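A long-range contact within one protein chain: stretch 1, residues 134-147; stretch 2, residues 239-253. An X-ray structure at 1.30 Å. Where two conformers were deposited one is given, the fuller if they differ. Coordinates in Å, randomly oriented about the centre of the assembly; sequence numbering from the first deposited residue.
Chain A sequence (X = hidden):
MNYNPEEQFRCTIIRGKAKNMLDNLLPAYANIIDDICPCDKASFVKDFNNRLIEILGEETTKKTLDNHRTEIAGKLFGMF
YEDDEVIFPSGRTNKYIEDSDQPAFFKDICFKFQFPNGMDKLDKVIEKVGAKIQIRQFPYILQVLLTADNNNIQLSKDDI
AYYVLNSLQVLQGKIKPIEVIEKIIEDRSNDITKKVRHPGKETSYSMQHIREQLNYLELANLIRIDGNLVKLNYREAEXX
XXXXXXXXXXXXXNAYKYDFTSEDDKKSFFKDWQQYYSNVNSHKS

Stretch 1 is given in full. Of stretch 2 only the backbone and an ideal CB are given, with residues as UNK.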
# COMPACT_ATOMS: atom_id res chain seq x y z
N GLN A 134 10.26 8.75 -3.73
CA GLN A 134 9.08 9.32 -4.41
C GLN A 134 8.66 8.41 -5.54
O GLN A 134 9.30 8.33 -6.57
CB GLN A 134 9.30 10.75 -4.94
CG GLN A 134 10.65 11.11 -5.28
CD GLN A 134 10.75 12.57 -5.75
OE1 GLN A 134 9.73 13.30 -5.85
NE2 GLN A 134 11.97 13.01 -6.08
N ILE A 135 7.57 7.67 -5.31
CA ILE A 135 7.13 6.69 -6.26
C ILE A 135 5.66 6.33 -6.07
O ILE A 135 5.16 6.31 -4.94
CB ILE A 135 7.99 5.39 -6.15
CG1 ILE A 135 7.83 4.53 -7.40
CG2 ILE A 135 7.65 4.61 -4.86
CD1 ILE A 135 8.54 5.08 -8.63
N ARG A 136 4.98 6.07 -7.17
CA ARG A 136 3.69 5.41 -7.16
C ARG A 136 3.94 3.95 -7.45
O ARG A 136 4.11 3.55 -8.60
CB ARG A 136 2.78 5.99 -8.25
CG ARG A 136 2.60 7.51 -8.21
CD ARG A 136 1.58 7.94 -9.22
NE ARG A 136 1.51 9.38 -9.34
CZ ARG A 136 0.42 10.04 -9.69
NH1 ARG A 136 -0.71 9.38 -9.93
NH2 ARG A 136 0.47 11.35 -9.82
N GLN A 137 4.01 3.12 -6.40
CA GLN A 137 4.62 1.81 -6.57
C GLN A 137 3.75 0.82 -7.35
O GLN A 137 4.28 -0.03 -8.04
CB GLN A 137 5.04 1.19 -5.21
CG GLN A 137 3.91 0.67 -4.31
CD GLN A 137 3.38 1.71 -3.34
OE1 GLN A 137 3.26 2.90 -3.66
NE2 GLN A 137 2.99 1.26 -2.15
N PHE A 138 2.44 1.00 -7.32
CA PHE A 138 1.59 0.04 -8.03
C PHE A 138 1.56 0.25 -9.55
O PHE A 138 1.78 -0.67 -10.32
CB PHE A 138 0.20 -0.04 -7.40
CG PHE A 138 0.22 -0.69 -6.04
CD1 PHE A 138 0.54 -2.02 -5.93
CD2 PHE A 138 0.03 0.03 -4.91
CE1 PHE A 138 0.59 -2.67 -4.65
CE2 PHE A 138 0.09 -0.58 -3.64
CZ PHE A 138 0.37 -1.95 -3.53
N PRO A 139 1.40 1.52 -10.01
CA PRO A 139 1.69 1.75 -11.41
C PRO A 139 3.06 1.20 -11.84
O PRO A 139 3.18 0.59 -12.89
CB PRO A 139 1.61 3.28 -11.52
CG PRO A 139 0.59 3.65 -10.50
CD PRO A 139 0.87 2.72 -9.34
N TYR A 140 4.07 1.42 -11.02
CA TYR A 140 5.39 1.01 -11.37
C TYR A 140 5.51 -0.53 -11.50
O TYR A 140 6.06 -1.06 -12.45
CB TYR A 140 6.42 1.56 -10.36
CG TYR A 140 7.84 1.47 -10.87
CD1 TYR A 140 8.57 0.33 -10.70
CD2 TYR A 140 8.43 2.54 -11.59
CE1 TYR A 140 9.82 0.22 -11.17
CE2 TYR A 140 9.69 2.43 -12.06
CZ TYR A 140 10.39 1.27 -11.86
OH TYR A 140 11.67 1.08 -12.32
N ILE A 141 4.97 -1.26 -10.50
CA ILE A 141 4.98 -2.74 -10.52
C ILE A 141 4.28 -3.25 -11.77
O ILE A 141 4.78 -4.12 -12.48
CB ILE A 141 4.30 -3.34 -9.26
CG1 ILE A 141 5.17 -3.13 -8.03
CG2 ILE A 141 4.02 -4.83 -9.45
CD1 ILE A 141 4.40 -3.19 -6.73
N LEU A 142 3.11 -2.69 -12.06
CA LEU A 142 2.37 -3.11 -13.21
C LEU A 142 3.18 -2.87 -14.52
O LEU A 142 3.21 -3.72 -15.40
CB LEU A 142 1.04 -2.36 -13.27
CG LEU A 142 0.01 -2.83 -12.21
CD1 LEU A 142 -1.20 -1.91 -12.32
CD2 LEU A 142 -0.39 -4.33 -12.39
N GLN A 143 3.86 -1.72 -14.63
CA GLN A 143 4.68 -1.50 -15.80
C GLN A 143 5.88 -2.45 -15.89
O GLN A 143 6.23 -2.91 -16.96
CB GLN A 143 5.15 -0.04 -15.85
CG GLN A 143 5.92 0.33 -17.15
CD GLN A 143 5.03 0.34 -18.37
OE1 GLN A 143 3.82 0.42 -18.27
NE2 GLN A 143 5.66 0.43 -19.53
N VAL A 144 6.50 -2.75 -14.75
CA VAL A 144 7.59 -3.73 -14.73
C VAL A 144 7.07 -5.11 -15.24
O VAL A 144 7.71 -5.76 -16.04
CB VAL A 144 8.17 -3.87 -13.30
CG1 VAL A 144 9.05 -5.14 -13.16
CG2 VAL A 144 8.98 -2.63 -12.93
N LEU A 145 5.88 -5.50 -14.78
CA LEU A 145 5.31 -6.79 -15.20
C LEU A 145 4.97 -6.78 -16.70
O LEU A 145 5.19 -7.78 -17.40
CB LEU A 145 4.07 -7.12 -14.36
CG LEU A 145 4.36 -7.48 -12.89
CD1 LEU A 145 3.06 -7.54 -12.12
CD2 LEU A 145 5.12 -8.81 -12.78
N LEU A 146 4.41 -5.66 -17.20
CA LEU A 146 4.13 -5.54 -18.64
C LEU A 146 5.42 -5.67 -19.44
O LEU A 146 5.48 -6.36 -20.44
CB LEU A 146 3.46 -4.21 -18.97
CG LEU A 146 1.98 -4.09 -18.60
CD1 LEU A 146 1.57 -2.64 -18.67
CD2 LEU A 146 1.09 -4.94 -19.51
N THR A 147 6.44 -4.95 -18.98
CA THR A 147 7.73 -4.93 -19.66
C THR A 147 8.41 -6.31 -19.62
O THR A 147 8.99 -6.75 -20.60
CB THR A 147 8.64 -3.84 -19.07
OG1 THR A 147 7.98 -2.59 -19.18
CG2 THR A 147 10.01 -3.77 -19.80
N UNK A 239 -7.84 -2.12 -17.03
CA UNK A 239 -7.41 -1.53 -15.77
C UNK A 239 -5.90 -1.57 -15.58
O UNK A 239 -5.31 -0.63 -15.08
CB UNK A 239 -8.09 -2.25 -14.60
N UNK A 240 -5.28 -2.68 -15.94
CA UNK A 240 -3.82 -2.79 -15.87
C UNK A 240 -3.17 -1.65 -16.64
O UNK A 240 -2.27 -0.96 -16.14
CB UNK A 240 -3.35 -4.14 -16.42
N UNK A 241 -3.62 -1.42 -17.85
CA UNK A 241 -2.99 -0.40 -18.67
C UNK A 241 -3.23 1.03 -18.14
O UNK A 241 -2.30 1.87 -18.14
CB UNK A 241 -3.51 -0.52 -20.11
N UNK A 242 -4.43 1.31 -17.69
CA UNK A 242 -4.72 2.61 -17.15
C UNK A 242 -3.80 2.93 -15.97
O UNK A 242 -3.16 4.00 -15.95
CB UNK A 242 -6.19 2.69 -16.73
N UNK A 243 -3.68 2.01 -15.02
CA UNK A 243 -2.92 2.28 -13.86
C UNK A 243 -1.43 2.28 -14.17
O UNK A 243 -0.69 3.10 -13.65
CB UNK A 243 -3.25 1.26 -12.77
N UNK A 244 -0.98 1.33 -15.00
CA UNK A 244 0.45 1.23 -15.34
C UNK A 244 0.98 2.53 -15.94
O UNK A 244 2.13 2.86 -15.76
CB UNK A 244 0.68 0.08 -16.32
N UNK A 245 0.11 3.25 -16.64
CA UNK A 245 0.54 4.45 -17.38
C UNK A 245 0.96 5.59 -16.47
O UNK A 245 1.58 6.54 -16.92
CB UNK A 245 -0.59 4.93 -18.30
N UNK A 246 0.68 5.48 -15.18
CA UNK A 246 1.13 6.45 -14.19
C UNK A 246 2.52 6.14 -13.61
O UNK A 246 2.97 6.82 -12.70
CB UNK A 246 0.11 6.52 -13.05
N UNK A 247 3.20 5.12 -14.14
CA UNK A 247 4.45 4.67 -13.54
C UNK A 247 5.51 5.75 -13.43
O UNK A 247 6.34 5.72 -12.51
CB UNK A 247 5.01 3.50 -14.35
N UNK A 248 5.52 6.66 -14.40
CA UNK A 248 6.55 7.71 -14.46
C UNK A 248 6.18 9.01 -13.78
O UNK A 248 6.97 9.96 -13.79
CB UNK A 248 6.89 8.01 -15.92
N UNK A 249 5.00 9.06 -13.18
CA UNK A 249 4.51 10.26 -12.52
C UNK A 249 5.10 10.44 -11.13
O UNK A 249 5.18 9.48 -10.35
CB UNK A 249 2.98 10.22 -12.43
N UNK A 250 5.40 11.66 -10.76
CA UNK A 250 5.65 11.98 -9.38
C UNK A 250 4.40 11.60 -8.58
O UNK A 250 3.30 11.65 -9.10
CB UNK A 250 6.01 13.46 -9.21
N UNK A 251 4.59 11.28 -7.30
CA UNK A 251 3.46 11.12 -6.41
C UNK A 251 2.49 12.30 -6.49
O UNK A 251 2.90 13.46 -6.55
CB UNK A 251 3.95 10.94 -4.97
N UNK A 252 1.20 12.00 -6.51
CA UNK A 252 0.17 13.02 -6.54
C UNK A 252 0.21 13.89 -5.28
O UNK A 252 -0.03 15.08 -5.32
CB UNK A 252 -1.21 12.37 -6.69
N UNK A 253 0.46 13.26 -4.15
CA UNK A 253 0.58 13.95 -2.87
C UNK A 253 2.05 14.28 -2.59
O UNK A 253 2.90 13.40 -2.58
CB UNK A 253 -0.01 13.10 -1.74

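Position 239 has nothing of stretch 1 within 5.5 Å of its ideal CB, so stretch 1 sets no preference; it is Asn 239. At 240 the CB points sideways on a helix, 5.0 Å from CD2 of Leu 142, with Leu 146 close by. A branched or long aliphatic chain would suit, and Ile 240 places CG2 4.2 Å from Leu 146 CD2. Positions 241 and 242 both point away, leaving the choice open; they are Asn 241 and Tyr 242.

The CB at 243 lies 3.8 Å from Leu 142 CD1, with the ring of Pro 139 beyond, an apolar setting for Val, Ile, Leu or Met. Ile 243 packs CG2 3.7 Å from Leu 142 CD1 and 3.8 Å from Pro 139 CG.

At 244 the CA atoms of the two stretches come closest, its CA 4.2 Å from the CA of Pro 139. The CB already stands 3.7 Å from both Leu 146 CD1 and Gln 143 OE1, so a small residue is favoured. Ala 244 fits as a knob among Pro 139, Leu 142, Gln 143 and Leu 146.

Position 245 points away and is Gln 245. At 246 the CB faces stretch 1, 3.9 Å from Pro 139 CG and 4.3 Å from Arg 136 NH1; an aliphatic, an aromatic or an acid could answer. Phe 246 sets CB against Pro 139 and brings CD2 to 3.7 Å from Arg 136 NH1.

The CB at 247 lies 3.8 Å from Gln 143 CB, beside the backbone of Tyr 140. A flat or long side chain could run along Gln 143. Trp 247, with chi1 p, lays its five-membered ring under Gln 143 CG in a CH-pi contact, 3.7 Å from CG to the ring centroid.

Position 248 points away with room for a CB, so glycine is not required by stretch 1; it is Gly 248. At 249 the CB is 3.5 Å from Arg 136 NE; many side chains would suit, polar or apolar, since the CB itself supplies the contact. Asn 249 covers one guanidinium face with it.

At 250 the backbone O takes hydrogen bonds from Arg 136 NE and NH2, both 2.9 Å, whatever the side chain, which points away; it is Lys 250.

At 251 the CB points sideways, 4.8 Å from Ile 135 O; a compact apolar residue would suit, and phi of -50° admits proline. Pro 251 brings CG to 3.5 Å from Ile 135 N. The CB at 252, 3.7 Å from Arg 136 NH2, invites an acid; Glu 252 OE1 forms a salt bridge with NH2 of Arg 136 at 3.1 Å. Position 253 is out of reach, leaving the choice open; it is Phe 253.

Stretch 2 (239-253) NINYIAQFWGNKPEF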
# COMPACT_ATOMS: atom_id res chain seq x y z
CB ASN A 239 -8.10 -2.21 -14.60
CG ASN A 239 -9.50 -1.69 -14.38
OD1 ASN A 239 -9.75 -0.49 -14.41
ND2 ASN A 239 -10.43 -2.60 -14.14
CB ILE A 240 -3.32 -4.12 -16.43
CG1 ILE A 240 -3.71 -5.28 -15.48
CG2 ILE A 240 -1.82 -4.09 -16.63
CD1 ILE A 240 -3.57 -6.65 -16.13
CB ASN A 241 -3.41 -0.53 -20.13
CG ASN A 241 -2.54 -1.52 -20.90
OD1 ASN A 241 -1.33 -1.33 -21.01
ND2 ASN A 241 -3.15 -2.57 -21.42
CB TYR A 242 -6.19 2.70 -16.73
CG TYR A 242 -6.52 3.99 -16.02
CD1 TYR A 242 -6.62 5.21 -16.72
CD2 TYR A 242 -6.67 4.01 -14.64
CE1 TYR A 242 -6.94 6.38 -16.06
CE2 TYR A 242 -6.99 5.17 -13.96
CZ TYR A 242 -7.08 6.37 -14.67
OH TYR A 242 -7.38 7.52 -14.00
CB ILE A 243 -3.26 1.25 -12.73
CG1 ILE A 243 -4.74 1.37 -12.35
CG2 ILE A 243 -2.39 1.47 -11.51
CD1 ILE A 243 -5.24 0.28 -11.40
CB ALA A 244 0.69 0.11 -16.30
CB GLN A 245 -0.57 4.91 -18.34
CG GLN A 245 -0.55 4.15 -19.65
CD GLN A 245 -1.86 4.22 -20.41
OE1 GLN A 245 -2.79 4.93 -20.02
NE2 GLN A 245 -1.94 3.47 -21.51
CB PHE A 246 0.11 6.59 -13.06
CG PHE A 246 -1.20 7.14 -13.50
CD1 PHE A 246 -2.16 6.32 -14.08
CD2 PHE A 246 -1.48 8.50 -13.40
CE1 PHE A 246 -3.36 6.81 -14.49
CE2 PHE A 246 -2.68 9.02 -13.82
CZ PHE A 246 -3.62 8.19 -14.40
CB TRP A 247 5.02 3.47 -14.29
CG TRP A 247 5.56 3.77 -15.68
CD1 TRP A 247 4.90 3.59 -16.87
CD2 TRP A 247 6.88 4.25 -16.04
NE1 TRP A 247 5.72 3.94 -17.92
CE2 TRP A 247 6.94 4.32 -17.43
CE3 TRP A 247 8.00 4.62 -15.31
CZ2 TRP A 247 8.06 4.77 -18.10
CZ3 TRP A 247 9.11 5.09 -15.98
CH2 TRP A 247 9.14 5.13 -17.36
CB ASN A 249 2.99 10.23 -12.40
CG ASN A 249 2.29 10.53 -13.71
OD1 ASN A 249 2.69 10.04 -14.77
ND2 ASN A 249 1.19 11.31 -13.64
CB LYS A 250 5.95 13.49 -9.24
CG LYS A 250 7.39 13.86 -9.48
CD LYS A 250 7.68 15.28 -8.98
CE LYS A 250 9.10 15.39 -8.44
NZ LYS A 250 10.07 15.80 -9.51
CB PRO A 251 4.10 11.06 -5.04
CG PRO A 251 5.43 10.45 -5.28
CD PRO A 251 5.87 11.01 -6.61
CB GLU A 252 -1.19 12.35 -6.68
CG GLU A 252 -2.33 13.29 -6.92
CD GLU A 252 -2.16 14.10 -8.19
OE1 GLU A 252 -1.72 13.52 -9.21
OE2 GLU A 252 -2.44 15.30 -8.16
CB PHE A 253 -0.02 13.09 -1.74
CG PHE A 253 0.06 13.72 -0.39
CD1 PHE A 253 -0.90 14.63 0.03
CD2 PHE A 253 1.11 13.43 0.46
CE1 PHE A 253 -0.83 15.21 1.28
CE2 PHE A 253 1.20 14.01 1.71
CZ PHE A 253 0.22 14.92 2.11
O HOH W 1 12.71 15.48 -7.38
O HOH W 2 5.74 6.78 -9.92
O HOH W 3 -2.53 11.54 -11.07
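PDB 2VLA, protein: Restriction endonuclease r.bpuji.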